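Local coordinates for protein N-acetylneuraminate lyase (Fusobacterium nucleatum subsp. nucleatum ATCC 25586, PDB 5ZKA) that belongs to the dihydrodipicolinate synthetase family of lyases and folds as a TIM barrel, a ring of parallel strands enclosed by helices, at residues 22-27 and 217-222; 43-48 and 81-86; 54-59 and 88-93; 75-80 and 112-117. All coordinates share one frame; numbering follows the deposited sequence.

Contact 1. Residues 22-27 and 217-222; sequences YSALMV and GAIGST
Three backbone hydrogen bonds lace residues 22-24 to residues 217-220, side by side and parallel. Tyr22 N donates to Ala218 O at 2.8 Å, nearly along the C=O axis, and Tyr22 O receives Gly220 N at 3.1 Å, again almost end-on. The third bond differs: Ala24 N meets Gly220 O at 2.9 Å from above the carbonyl plane, 57° out of it, just where residues 217-222 leave the strand. A CA-H...O contact from Ile219 CA to Tyr22 O, 3.3 Å long, fills in between. The bridged side chains of Tyr22 and Ile219 leave the same face and run alongside each other, with Tyr22 CB against Ile219 CG1 at 3.7 Å. In Tyr22, CG stands anti to the carbonyl carbon (chi1 -71°), and CG1 of Ile219 does the same. Farther out, Met18 O bonds Tyr22 OH, and the ring of Phe200 meets the tyrosine ring at about 75°, which probably limits its rotation. Asn224 ND2 grips both Ala24 O and Ser221 O, joining the two backbones near the strand ends. Strand 20-24 lies between 217-220 and 55-58, the first strand beside the last, the pairing that closes the barrel, with Ser23 turned outward to helices 37-49 and 223-237.

Contact 2. Residues 43-48 and 81-86; sequences IIRYNI and IDEAKD
A salt bridge joins helix 37-49 to the C-terminal end of helix 70-84. Arg45 bends at chi2 (-99°) and again at chi3, so that its side chain crosses that of Glu83 at about a right angle. Arg45 NH1 then donates to Glu83 OE2 at 2.9 Å, a fairly straight salt bridge on the anti lone pair of that oxygen, although the guanidinium and carboxylate planes are 55° apart. The Glu83 carboxylate is gripped from two sides, since its OE1 pairs with Arg41; two arginines should favour the ionised form. Arg45 NE, for its part, is held by Asp49.

Among the hydrogen bonds to the backbone, Arg45 NH1 also reaches Glu83 O at 3.1 Å, lying above the carbonyl plane although the oxygen is in the plane of the guanidinium. Lys85, which leaves the helix with positive phi, curls back so that its NZ meets Asp82 O at 2.7 Å. Two cationic groups thus gather on carbonyls of the last helical turn, where the helix dipole would probably favour positive charge.

Apolar contact lies beneath the salt bridge. Ile44 CG2 rests on the aliphatic part of Glu83, 3.7 Å from its CG, as the two side chains cross obliquely. One turn on, the tip of Ile48 takes over: its CD1 touches Ala84 CB at 3.8 Å.

Ile44 also packs inward on Leu56 of strand 55-58. The two helices follow successive strands, 20-24 and 55-58, and so are neighbours in the helical layer round the TIM barrel.

Contact 3. Residues 54-59 and 88-93; sequences DGLYVG and VNLIAQ
The Tyr57 ring and the Gln93 amide lie together, with planes 36° apart. Tyr57 CG stands anti to its backbone N (chi1 -171°), laying the ring over the neighbouring strand, where two side chains meet it obliquely. Ile91 CG2 lies 3.7 Å from Tyr57 CE1, while Gln93 CB and CG come up to CE2, CZ and the hydroxyl, with CG 3.2 Å from Tyr57 OH. That hydroxyl is hydrogen-bonded to Ser118. The Gln93 chain bends at chi2 and carries its amide to the end of strand 55-58, so that NE2 donates to Gly59 O at 2.8 Å. Gly59 O lies in the amide plane, but the donor stands above the carbonyl plane, 33° out of it. Gln93 OE1 accepts from the backbone N of Gly95 and of Val120, so bonds at both ends of the amide fix its rotation.

Beneath these groups runs a regular parallel ladder of five backbone hydrogen bonds, from Asn89 N with Asp54 O to Gln93 N with Val58 O. The straightest joins Val58 N to Ile91 O at 2.8 Å. Pairing is tightest at Gly55, whose CA comes within 4.1 Å of Asn89 CA. The opposite face bears Leu56, Val58, Leu90 and Ala92, with Leu90 CD2 against Leu56 CB at 3.7 Å.

The two strands and helix 70-84 form a beta-alpha-beta unit: Val58, Leu90 and Ala92 pack outward on that helix, while Tyr57, Ile91 and Gln93 reach across the barrel interior to strand 147-150.

Contact 4. Residues 75-80 and 112-117; sequences RVFEIA and LGYKCL
Phe77 and Tyr114 form a T-shaped pair: the edge of the phenylalanine is turned to the face of the tyrosine, with planes at 80° and centroids 5.7 Å apart. The touching atoms lie near the outer end of the tyrosine, where Phe77 CD1 sits 4.0 Å from Tyr114 CZ. In both residues CG is anti to the carbonyl carbon, and the two side chains cross at about a right angle. The same tyrosine carries the polar link, for Tyr114 OH donates to Phe77 O at 2.8 Å, in the carbonyl plane and on a lone pair. Ala80 CB closes in on this hydroxyl at 3.4 Å, so that Tyr114 ends wedged against the helix. Leu112 crosses Glu78 obliquely, its CD1 3.8 Å from Glu78 N and also meeting Phe77 CB. Gly113 ends helix 99-112 in a Schellman motif, turning the chain between Leu112 and Tyr114. Within the helix, Arg75 NH1 and Glu78 OE1 form a salt bridge, modelled very short at 2.4 Å; Arg75 also pairs with Glu37, and Glu78 with Tyr108. The contact joins helix 70-84 to the turn leading into strand 117-120; Phe77 and Tyr114 both touch Val58 of strand 55-58 and Val109 of helix 99-112.

In the fold
The four contacts trace adjoining parts of one barrel from its core outward. Contacts 1 and 3, with centres 8 Å apart, share the sheet: Ser23 O and Tyr57 N, 2.8 Å apart, join strand 20-24 to strand 55-58. Contacts 2 and 4 belong to the helical layer and both use helix 70-84, with Ile44 CD1 3.5 Å from Ala80 CA. Contact 4 returns to the sheet through Cys116 O, which lies 3.0 Å from Ala92 N of contact 3. In TIM barrels the active site lies at the C-terminal strand ends; there a 1,2-ethanediol, probably from the crystallisation liquor, lies about 4 Å from the Ser221 side chain, and the modified Lys178 follows strand 174-176.

Contact 1. Residues 22-27 and 217-222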
loop_
_atom_site.group_PDB
_atom_site.type_symbol
_atom_site.label_atom_id
_atom_site.label_comp_id
_atom_site.label_asym_id
_atom_site.label_seq_id
_atom_site.Cartn_x
_atom_site.Cartn_y
_atom_site.Cartn_z
ATOM N N TYR A 22 -12.487 9.724 -12.071
ATOM C CA TYR A 22 -13.870 10.042 -11.710
ATOM C C TYR A 22 -13.901 10.850 -10.417
ATOM O O TYR A 22 -13.338 10.420 -9.406
ATOM C CB TYR A 22 -14.698 8.770 -11.475
ATOM C CG TYR A 22 -15.031 7.950 -12.697
ATOM C CD1 TYR A 22 -14.033 7.308 -13.415
ATOM C CD2 TYR A 22 -16.354 7.765 -13.093
ATOM C CE1 TYR A 22 -14.328 6.547 -14.526
ATOM C CE2 TYR A 22 -16.665 6.995 -14.201
ATOM C CZ TYR A 22 -15.645 6.381 -14.905
ATOM O OH TYR A 22 -15.924 5.617 -16.004
ATOM N N SER A 23 -14.600 11.984 -10.422
ATOM C CA SER A 23 -14.889 12.653 -9.160
ATOM C C SER A 23 -16.057 11.961 -8.473
ATOM O O SER A 23 -17.095 11.722 -9.096
ATOM C CB SER A 23 -15.244 14.123 -9.385
ATOM O OG SER A 23 -14.082 14.897 -9.647
ATOM N N ALA A 24 -15.896 11.654 -7.190
ATOM C CA ALA A 24 -17.034 11.269 -6.364
ATOM C C ALA A 24 -17.781 12.550 -6.060
ATOM O O ALA A 24 -17.338 13.373 -5.250
ATOM C CB ALA A 24 -16.583 10.555 -5.093
ATOM N N LEU A 25 -18.890 12.737 -6.764
ATOM C CA LEU A 25 -19.558 14.023 -6.824
ATOM C C LEU A 25 -20.058 14.457 -5.452
ATOM O O LEU A 25 -20.809 13.738 -4.790
ATOM C CB LEU A 25 -20.715 13.934 -7.817
ATOM C CG LEU A 25 -21.466 15.232 -8.088
ATOM C CD1 LEU A 25 -20.538 16.208 -8.803
ATOM C CD2 LEU A 25 -22.711 14.949 -8.920
ATOM N N MET A 26 -19.648 15.647 -5.029
ATOM C CA MET A 26 -20.192 16.226 -3.811
ATOM C C MET A 26 -21.524 16.903 -4.093
ATOM O O MET A 26 -21.790 17.369 -5.207
ATOM C CB MET A 26 -19.219 17.236 -3.219
ATOM C CG MET A 26 -17.861 16.628 -2.949
ATOM S SD MET A 26 -17.144 17.222 -1.421
ATOM C CE MET A 26 -18.316 16.660 -0.194
ATOM N N VAL A 27 -22.359 16.973 -3.063
ATOM C CA VAL A 27 -23.719 17.480 -3.180
ATOM C C VAL A 27 -23.881 18.628 -2.199
ATOM O O VAL A 27 -23.544 18.475 -1.022
ATOM C CB VAL A 27 -24.778 16.395 -2.912
ATOM C CG1 VAL A 27 -26.188 17.009 -2.978
ATOM C CG2 VAL A 27 -24.626 15.275 -3.923
ATOM N N GLY A 217 -8.298 3.359 -13.554
ATOM C CA GLY A 217 -8.724 4.705 -13.238
ATOM C C GLY A 217 -8.790 4.876 -11.740
ATOM O O GLY A 217 -8.202 4.094 -10.986
ATOM N N ALA A 218 -9.523 5.900 -11.321
ATOM C CA ALA A 218 -9.624 6.228 -9.909
ATOM C C ALA A 218 -10.928 6.970 -9.676
ATOM O O ALA A 218 -11.405 7.689 -10.552
ATOM C CB ALA A 218 -8.438 7.088 -9.444
ATOM N N ILE A 219 -11.498 6.777 -8.492
ATOM C CA ILE A 219 -12.720 7.451 -8.061
ATOM C C ILE A 219 -12.411 8.093 -6.711
ATOM O O ILE A 219 -12.016 7.391 -5.774
ATOM C CB ILE A 219 -13.891 6.455 -7.951
ATOM C CG1 ILE A 219 -14.161 5.827 -9.310
ATOM C CG2 ILE A 219 -15.142 7.114 -7.389
ATOM C CD1 ILE A 219 -14.980 4.497 -9.225
ATOM N N GLY A 220 -12.538 9.414 -6.614
ATOM C CA GLY A 220 -12.079 10.094 -5.409
ATOM C C GLY A 220 -12.786 11.398 -5.119
ATOM O O GLY A 220 -13.241 12.097 -6.028
ATOM N N SER A 221 -12.844 11.743 -3.831
ATOM C CA SER A 221 -13.453 13.010 -3.423
ATOM C C SER A 221 -12.571 14.203 -3.753
ATOM O O SER A 221 -13.082 15.298 -4.029
ATOM C CB SER A 221 -13.719 13.002 -1.921
ATOM O OG SER A 221 -12.517 12.752 -1.203
ATOM N N THR A 222 -11.251 14.043 -3.689
ATOM C CA THR A 222 -10.430 15.238 -3.875
ATOM C C THR A 222 -10.381 15.692 -5.322
ATOM O O THR A 222 -9.958 16.824 -5.587
ATOM C CB THR A 222 -9.004 15.016 -3.363
ATOM O OG1 THR A 222 -8.325 14.066 -4.195
ATOM C CG2 THR A 222 -9.028 14.515 -1.923
#

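Contact 2. Residues 43-48 and 81-86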
loop_
_atom_site.group_PDB
_atom_site.type_symbol
_atom_site.label_atom_id
_atom_site.label_comp_id
_atom_site.label_asym_id
_atom_site.label_seq_id
_atom_site.Cartn_x
_atom_site.Cartn_y
_atom_site.Cartn_z
ATOM N N ILE A 43 -21.499 22.436 -9.197
ATOM C CA ILE A 43 -20.422 21.503 -8.878
ATOM C C ILE A 43 -20.171 20.563 -10.047
ATOM O O ILE A 43 -19.022 20.255 -10.387
ATOM C CB ILE A 43 -20.754 20.724 -7.593
ATOM C CG1 ILE A 43 -20.813 21.661 -6.387
ATOM C CG2 ILE A 43 -19.726 19.616 -7.362
ATOM C CD1 ILE A 43 -21.216 20.935 -5.085
ATOM N N ILE A 44 -21.244 20.078 -10.670
ATOM C CA ILE A 44 -21.115 19.234 -11.854
ATOM C C ILE A 44 -20.378 19.978 -12.963
ATOM O O ILE A 44 -19.447 19.441 -13.577
ATOM C CB ILE A 44 -22.506 18.766 -12.324
ATOM C CG1 ILE A 44 -23.110 17.793 -11.307
ATOM C CG2 ILE A 44 -22.414 18.118 -13.693
ATOM C CD1 ILE A 44 -24.621 17.618 -11.445
ATOM N N ARG A 45 -20.802 21.215 -13.255
ATOM C CA ARG A 45 -20.141 21.988 -14.304
ATOM C C ARG A 45 -18.661 22.202 -13.994
ATOM O O ARG A 45 -17.813 22.094 -14.885
ATOM C CB ARG A 45 -20.849 23.332 -14.502
ATOM C CG ARG A 45 -22.221 23.223 -15.154
ATOM C CD ARG A 45 -22.197 23.517 -16.667
ATOM N NE ARG A 45 -21.308 22.618 -17.410
ATOM C CZ ARG A 45 -21.636 21.392 -17.813
ATOM N NH1 ARG A 45 -22.836 20.894 -17.542
ATOM N NH2 ARG A 45 -20.758 20.651 -18.479
ATOM N N TYR A 46 -18.327 22.489 -12.733
ATOM C CA TYR A 46 -16.922 22.665 -12.368
ATOM C C TYR A 46 -16.116 21.397 -12.634
ATOM O O TYR A 46 -15.019 21.456 -13.200
ATOM C CB TYR A 46 -16.816 23.071 -10.898
ATOM C CG TYR A 46 -15.435 23.503 -10.465
ATOM C CD1 TYR A 46 -14.956 24.771 -10.774
ATOM C CD2 TYR A 46 -14.622 22.659 -9.721
ATOM C CE1 TYR A 46 -13.688 25.172 -10.370
ATOM C CE2 TYR A 46 -13.367 23.049 -9.318
ATOM C CZ TYR A 46 -12.902 24.308 -9.646
ATOM O OH TYR A 46 -11.645 24.690 -9.231
ATOM N N ASN A 47 -16.650 20.233 -12.248
ATOM C CA ASN A 47 -15.929 18.980 -12.469
ATOM C C ASN A 47 -15.704 18.709 -13.954
ATOM O O ASN A 47 -14.604 18.322 -14.369
ATOM C CB ASN A 47 -16.690 17.821 -11.828
ATOM C CG ASN A 47 -16.325 17.639 -10.384
ATOM O OD1 ASN A 47 -15.250 17.130 -10.073
ATOM N ND2 ASN A 47 -17.205 18.071 -9.488
ATOM N N ILE A 48 -16.741 18.883 -14.770
ATOM C CA ILE A 48 -16.616 18.548 -16.184
ATOM C C ILE A 48 -15.763 19.587 -16.907
ATOM O O ILE A 48 -14.873 19.245 -17.697
ATOM C CB ILE A 48 -18.008 18.425 -16.827
ATOM C CG1 ILE A 48 -18.804 17.286 -16.183
ATOM C CG2 ILE A 48 -17.880 18.233 -18.333
ATOM C CD1 ILE A 48 -20.295 17.307 -16.575
ATOM N N ILE A 81 -27.564 13.573 -14.186
ATOM C CA ILE A 81 -27.559 13.161 -15.588
ATOM C C ILE A 81 -28.189 14.231 -16.483
ATOM O O ILE A 81 -27.841 14.342 -17.668
ATOM C CB ILE A 81 -28.239 11.788 -15.749
ATOM C CG1 ILE A 81 -27.931 11.202 -17.130
ATOM C CG2 ILE A 81 -29.741 11.871 -15.507
ATOM C CD1 ILE A 81 -28.243 9.730 -17.242
ATOM N N ASP A 82 -29.111 15.033 -15.953
ATOM C CA ASP A 82 -29.648 16.128 -16.753
ATOM C C ASP A 82 -28.574 17.169 -17.032
ATOM O O ASP A 82 -28.492 17.702 -18.143
ATOM C CB ASP A 82 -30.837 16.767 -16.045
ATOM C CG ASP A 82 -31.418 17.927 -16.823
ATOM O OD1 ASP A 82 -32.051 17.676 -17.872
ATOM O OD2 ASP A 82 -31.238 19.087 -16.387
ATOM N N GLU A 83 -27.731 17.460 -16.037
ATOM C CA GLU A 83 -26.693 18.467 -16.221
ATOM C C GLU A 83 -25.503 17.921 -17.003
ATOM O O GLU A 83 -24.954 18.616 -17.868
ATOM C CB GLU A 83 -26.234 18.992 -14.862
ATOM C CG GLU A 83 -25.268 20.156 -14.963
ATOM C CD GLU A 83 -25.889 21.383 -15.602
ATOM O OE1 GLU A 83 -27.094 21.636 -15.383
ATOM O OE2 GLU A 83 -25.165 22.108 -16.314
ATOM N N ALA A 84 -25.086 16.687 -16.706
ATOM C CA ALA A 84 -23.890 16.133 -17.333
ATOM C C ALA A 84 -24.152 15.645 -18.751
ATOM O O ALA A 84 -23.238 15.684 -19.587
ATOM C CB ALA A 84 -23.331 14.986 -16.486
ATOM N N LYS A 85 -25.372 15.183 -19.034
ATOM C CA LYS A 85 -25.756 14.628 -20.342
ATOM C C LYS A 85 -24.798 13.484 -20.672
ATOM O O LYS A 85 -24.559 12.626 -19.805
ATOM C CB LYS A 85 -25.815 15.766 -21.346
ATOM C CG LYS A 85 -26.895 16.774 -20.987
ATOM C CD LYS A 85 -27.060 17.858 -22.021
ATOM C CE LYS A 85 -28.388 18.571 -21.822
ATOM N NZ LYS A 85 -28.545 19.059 -20.421
ATOM N N ASP A 86 -24.233 13.421 -21.880
ATOM C CA ASP A 86 -23.294 12.370 -22.257
ATOM C C ASP A 86 -21.864 12.893 -22.404
ATOM O O ASP A 86 -21.068 12.323 -23.152
ATOM C CB ASP A 86 -23.747 11.695 -23.552
#

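Contact 3. Residues 54-59 and 88-93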
loop_
_atom_site.group_PDB
_atom_site.type_symbol
_atom_site.label_atom_id
_atom_site.label_comp_id
_atom_site.label_asym_id
_atom_site.label_seq_id
_atom_site.Cartn_x
_atom_site.Cartn_y
_atom_site.Cartn_z
ATOM N N ASP A 54 -12.842 12.506 -16.341
ATOM C CA ASP A 54 -13.377 11.554 -17.304
ATOM C C ASP A 54 -14.758 11.040 -16.918
ATOM O O ASP A 54 -15.471 10.527 -17.783
ATOM C CB ASP A 54 -12.415 10.367 -17.447
ATOM C CG ASP A 54 -11.007 10.808 -17.807
ATOM O OD1 ASP A 54 -10.854 11.425 -18.877
ATOM O OD2 ASP A 54 -10.063 10.554 -17.024
ATOM N N GLY A 55 -15.150 11.161 -15.654
ATOM C CA GLY A 55 -16.429 10.615 -15.234
ATOM C C GLY A 55 -16.856 11.202 -13.910
ATOM O O GLY A 55 -16.081 11.875 -13.221
ATOM N N LEU A 56 -18.124 10.958 -13.572
ATOM C CA LEU A 56 -18.675 11.315 -12.271
ATOM C C LEU A 56 -19.220 10.060 -11.607
ATOM O O LEU A 56 -19.915 9.268 -12.252
ATOM C CB LEU A 56 -19.782 12.370 -12.394
ATOM C CG LEU A 56 -19.343 13.747 -12.900
ATOM C CD1 LEU A 56 -20.547 14.657 -13.096
ATOM C CD2 LEU A 56 -18.339 14.382 -11.941
ATOM N N TYR A 57 -18.877 9.877 -10.332
ATOM C CA TYR A 57 -19.402 8.808 -9.495
ATOM C C TYR A 57 -20.468 9.419 -8.595
ATOM O O TYR A 57 -20.149 10.175 -7.673
ATOM C CB TYR A 57 -18.267 8.187 -8.687
ATOM C CG TYR A 57 -18.610 6.935 -7.944
ATOM C CD1 TYR A 57 -18.579 5.698 -8.575
ATOM C CD2 TYR A 57 -18.905 6.978 -6.587
ATOM C CE1 TYR A 57 -18.858 4.530 -7.869
ATOM C CE2 TYR A 57 -19.185 5.823 -5.883
ATOM C CZ TYR A 57 -19.161 4.607 -6.530
ATOM O OH TYR A 57 -19.431 3.460 -5.818
ATOM N N VAL A 58 -21.734 9.136 -8.891
ATOM C CA VAL A 58 -22.856 9.835 -8.275
ATOM C C VAL A 58 -23.470 8.940 -7.208
ATOM O O VAL A 58 -23.732 7.756 -7.455
ATOM C CB VAL A 58 -23.904 10.237 -9.324
ATOM C CG1 VAL A 58 -25.005 11.064 -8.674
ATOM C CG2 VAL A 58 -23.236 11.030 -10.465
ATOM N N GLY A 59 -23.692 9.502 -6.023
ATOM C CA GLY A 59 -24.338 8.776 -4.950
ATOM C C GLY A 59 -23.405 7.988 -4.063
ATOM O O GLY A 59 -23.864 7.075 -3.370
ATOM N N VAL A 88 -19.452 13.070 -20.008
ATOM C CA VAL A 88 -18.512 12.264 -19.241
ATOM C C VAL A 88 -19.184 10.941 -18.898
ATOM O O VAL A 88 -20.399 10.777 -19.041
ATOM C CB VAL A 88 -18.047 12.983 -17.958
ATOM C CG1 VAL A 88 -17.285 14.272 -18.307
ATOM C CG2 VAL A 88 -19.254 13.311 -17.085
ATOM N N ASN A 89 -18.375 9.984 -18.449
ATOM C CA ASN A 89 -18.939 8.743 -17.929
ATOM C C ASN A 89 -19.697 9.017 -16.637
ATOM O O ASN A 89 -19.329 9.892 -15.849
ATOM C CB ASN A 89 -17.849 7.711 -17.645
ATOM C CG ASN A 89 -17.229 7.141 -18.903
ATOM O OD1 ASN A 89 -17.916 6.570 -19.747
ATOM N ND2 ASN A 89 -15.912 7.296 -19.032
ATOM N N LEU A 90 -20.746 8.231 -16.399
ATOM C CA LEU A 90 -21.500 8.321 -15.159
ATOM C C LEU A 90 -21.658 6.937 -14.555
ATOM O O LEU A 90 -22.057 6.002 -15.254
ATOM C CB LEU A 90 -22.883 8.922 -15.396
ATOM C CG LEU A 90 -22.958 10.363 -15.884
ATOM C CD1 LEU A 90 -24.401 10.701 -16.148
ATOM C CD2 LEU A 90 -22.391 11.287 -14.842
ATOM N N ILE A 91 -21.372 6.822 -13.259
ATOM C CA ILE A 91 -21.658 5.628 -12.469
ATOM C C ILE A 91 -22.611 6.032 -11.353
ATOM O O ILE A 91 -22.395 7.055 -10.691
ATOM C CB ILE A 91 -20.379 5.001 -11.879
ATOM C CG1 ILE A 91 -19.397 4.579 -12.978
ATOM C CG2 ILE A 91 -20.730 3.784 -10.963
ATOM C CD1 ILE A 91 -17.972 4.296 -12.429
ATOM N N ALA A 92 -23.657 5.234 -11.137
ATOM C CA ALA A 92 -24.627 5.510 -10.088
ATOM C C ALA A 92 -24.447 4.490 -8.974
ATOM O O ALA A 92 -24.657 3.291 -9.188
ATOM C CB ALA A 92 -26.058 5.460 -10.640
ATOM N N GLN A 93 -24.057 4.964 -7.790
ATOM C CA GLN A 93 -23.951 4.105 -6.613
ATOM C C GLN A 93 -25.334 3.954 -5.985
ATOM O O GLN A 93 -25.921 4.944 -5.536
ATOM C CB GLN A 93 -22.956 4.706 -5.619
ATOM C CG GLN A 93 -22.364 3.704 -4.616
ATOM C CD GLN A 93 -23.349 3.304 -3.547
ATOM O OE1 GLN A 93 -23.439 2.140 -3.174
ATOM N NE2 GLN A 93 -24.101 4.271 -3.050
#

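Contact 4. Residues 75-80 and 112-117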
loop_
_atom_site.group_PDB
_atom_site.type_symbol
_atom_site.label_atom_id
_atom_site.label_comp_id
_atom_site.label_asym_id
_atom_site.label_seq_id
_atom_site.Cartn_x
_atom_site.Cartn_y
_atom_site.Cartn_z
ATOM N N ARG A 75 -33.450 12.473 -6.543
ATOM C CA ARG A 75 -33.358 13.815 -7.106
ATOM C C ARG A 75 -31.920 14.158 -7.490
ATOM O O ARG A 75 -31.681 14.813 -8.512
ATOM C CB ARG A 75 -33.910 14.841 -6.117
ATOM C CG ARG A 75 -33.960 16.261 -6.680
ATOM C CD ARG A 75 -35.115 16.440 -7.674
ATOM N NE ARG A 75 -35.013 17.689 -8.436
ATOM C CZ ARG A 75 -34.964 17.760 -9.765
ATOM N NH1 ARG A 75 -35.020 16.651 -10.495
ATOM N NH2 ARG A 75 -34.862 18.938 -10.375
ATOM N N VAL A 76 -30.946 13.722 -6.686
ATOM C CA VAL A 76 -29.539 13.910 -7.052
ATOM C C VAL A 76 -29.239 13.219 -8.377
ATOM O O VAL A 76 -28.602 13.793 -9.267
ATOM C CB VAL A 76 -28.619 13.392 -5.932
ATOM C CG1 VAL A 76 -27.169 13.296 -6.421
ATOM C CG2 VAL A 76 -28.723 14.293 -4.710
ATOM N N PHE A 77 -29.701 11.974 -8.529
ATOM C CA PHE A 77 -29.463 11.241 -9.771
ATOM C C PHE A 77 -30.106 11.942 -10.961
ATOM O O PHE A 77 -29.529 11.970 -12.056
ATOM C CB PHE A 77 -30.002 9.813 -9.671
ATOM C CG PHE A 77 -29.188 8.899 -8.789
ATOM C CD1 PHE A 77 -27.831 8.698 -9.016
ATOM C CD2 PHE A 77 -29.797 8.197 -7.765
ATOM C CE1 PHE A 77 -27.093 7.847 -8.205
ATOM C CE2 PHE A 77 -29.060 7.325 -6.954
ATOM C CZ PHE A 77 -27.709 7.154 -7.176
ATOM N N GLU A 78 -31.318 12.482 -10.780
ATOM C CA GLU A 78 -31.990 13.191 -11.876
ATOM C C GLU A 78 -31.187 14.398 -12.340
ATOM O O GLU A 78 -30.988 14.610 -13.544
ATOM C CB GLU A 78 -33.376 13.681 -11.455
ATOM C CG GLU A 78 -34.327 12.674 -10.938
ATOM C CD GLU A 78 -35.594 13.333 -10.426
ATOM O OE1 GLU A 78 -35.925 14.443 -10.909
ATOM O OE2 GLU A 78 -36.246 12.749 -9.531
ATOM N N ILE A 79 -30.795 15.248 -11.396
ATOM C CA ILE A 79 -30.073 16.468 -11.739
ATOM C C ILE A 79 -28.739 16.130 -12.393
ATOM O O ILE A 79 -28.369 16.708 -13.422
ATOM C CB ILE A 79 -29.891 17.342 -10.484
ATOM C CG1 ILE A 79 -31.262 17.815 -9.986
ATOM C CG2 ILE A 79 -28.966 18.539 -10.760
ATOM C CD1 ILE A 79 -31.268 18.210 -8.521
ATOM N N ALA A 80 -28.012 15.163 -11.823
ATOM C CA ALA A 80 -26.666 14.874 -12.311
ATOM C C ALA A 80 -26.678 14.495 -13.788
ATOM O O ALA A 80 -25.901 15.040 -14.582
ATOM C CB ALA A 80 -26.019 13.769 -11.470
ATOM N N LEU A 112 -33.365 6.420 -16.079
ATOM C CA LEU A 112 -32.862 7.763 -16.371
ATOM C C LEU A 112 -31.784 7.751 -17.445
ATOM O O LEU A 112 -31.575 8.770 -18.104
ATOM C CB LEU A 112 -32.303 8.420 -15.101
ATOM C CG LEU A 112 -33.257 8.929 -14.012
ATOM C CD1 LEU A 112 -32.465 9.496 -12.848
ATOM C CD2 LEU A 112 -34.257 9.962 -14.522
ATOM N N GLY A 113 -31.087 6.635 -17.626
ATOM C CA GLY A 113 -30.083 6.554 -18.669
ATOM C C GLY A 113 -28.675 6.284 -18.177
ATOM O O GLY A 113 -27.728 6.295 -18.970
ATOM N N TYR A 114 -28.510 6.051 -16.879
ATOM C CA TYR A 114 -27.211 5.628 -16.374
ATOM C C TYR A 114 -26.883 4.244 -16.917
ATOM O O TYR A 114 -27.736 3.354 -16.952
ATOM C CB TYR A 114 -27.195 5.602 -14.847
ATOM C CG TYR A 114 -27.152 6.954 -14.162
ATOM C CD1 TYR A 114 -28.315 7.705 -13.993
ATOM C CD2 TYR A 114 -25.956 7.463 -13.653
ATOM C CE1 TYR A 114 -28.290 8.932 -13.358
ATOM C CE2 TYR A 114 -25.922 8.687 -13.006
ATOM C CZ TYR A 114 -27.092 9.418 -12.860
ATOM O OH TYR A 114 -27.068 10.635 -12.212
ATOM N N LYS A 115 -25.637 4.069 -17.355
ATOM C CA LYS A 115 -25.218 2.858 -18.046
ATOM C C LYS A 115 -24.298 2.009 -17.191
ATOM O O LYS A 115 -23.733 1.029 -17.682
ATOM C CB LYS A 115 -24.538 3.210 -19.375
ATOM C CG LYS A 115 -25.521 3.625 -20.469
ATOM C CD LYS A 115 -26.598 2.565 -20.641
ATOM C CE LYS A 115 -27.623 2.953 -21.698
ATOM N NZ LYS A 115 -27.039 2.998 -23.071
ATOM N N CYS A 116 -24.132 2.367 -15.923
ATOM C CA CYS A 116 -23.323 1.566 -15.026
ATOM C C CYS A 116 -23.729 1.899 -13.601
ATOM O O CYS A 116 -23.919 3.076 -13.265
ATOM C CB CYS A 116 -21.827 1.823 -15.237
ATOM S SG CYS A 116 -20.797 0.676 -14.295
ATOM N N LEU A 117 -23.869 0.858 -12.784
ATOM C CA LEU A 117 -24.197 0.965 -11.371
ATOM C C LEU A 117 -22.973 0.641 -10.535
ATOM O O LEU A 117 -22.009 0.040 -11.010
ATOM C CB LEU A 117 -25.318 -0.007 -10.976
ATOM C CG LEU A 117 -26.632 0.009 -11.755
ATOM C CD1 LEU A 117 -27.599 -1.029 -11.161
ATOM C CD2 LEU A 117 -27.233 1.387 -11.711
#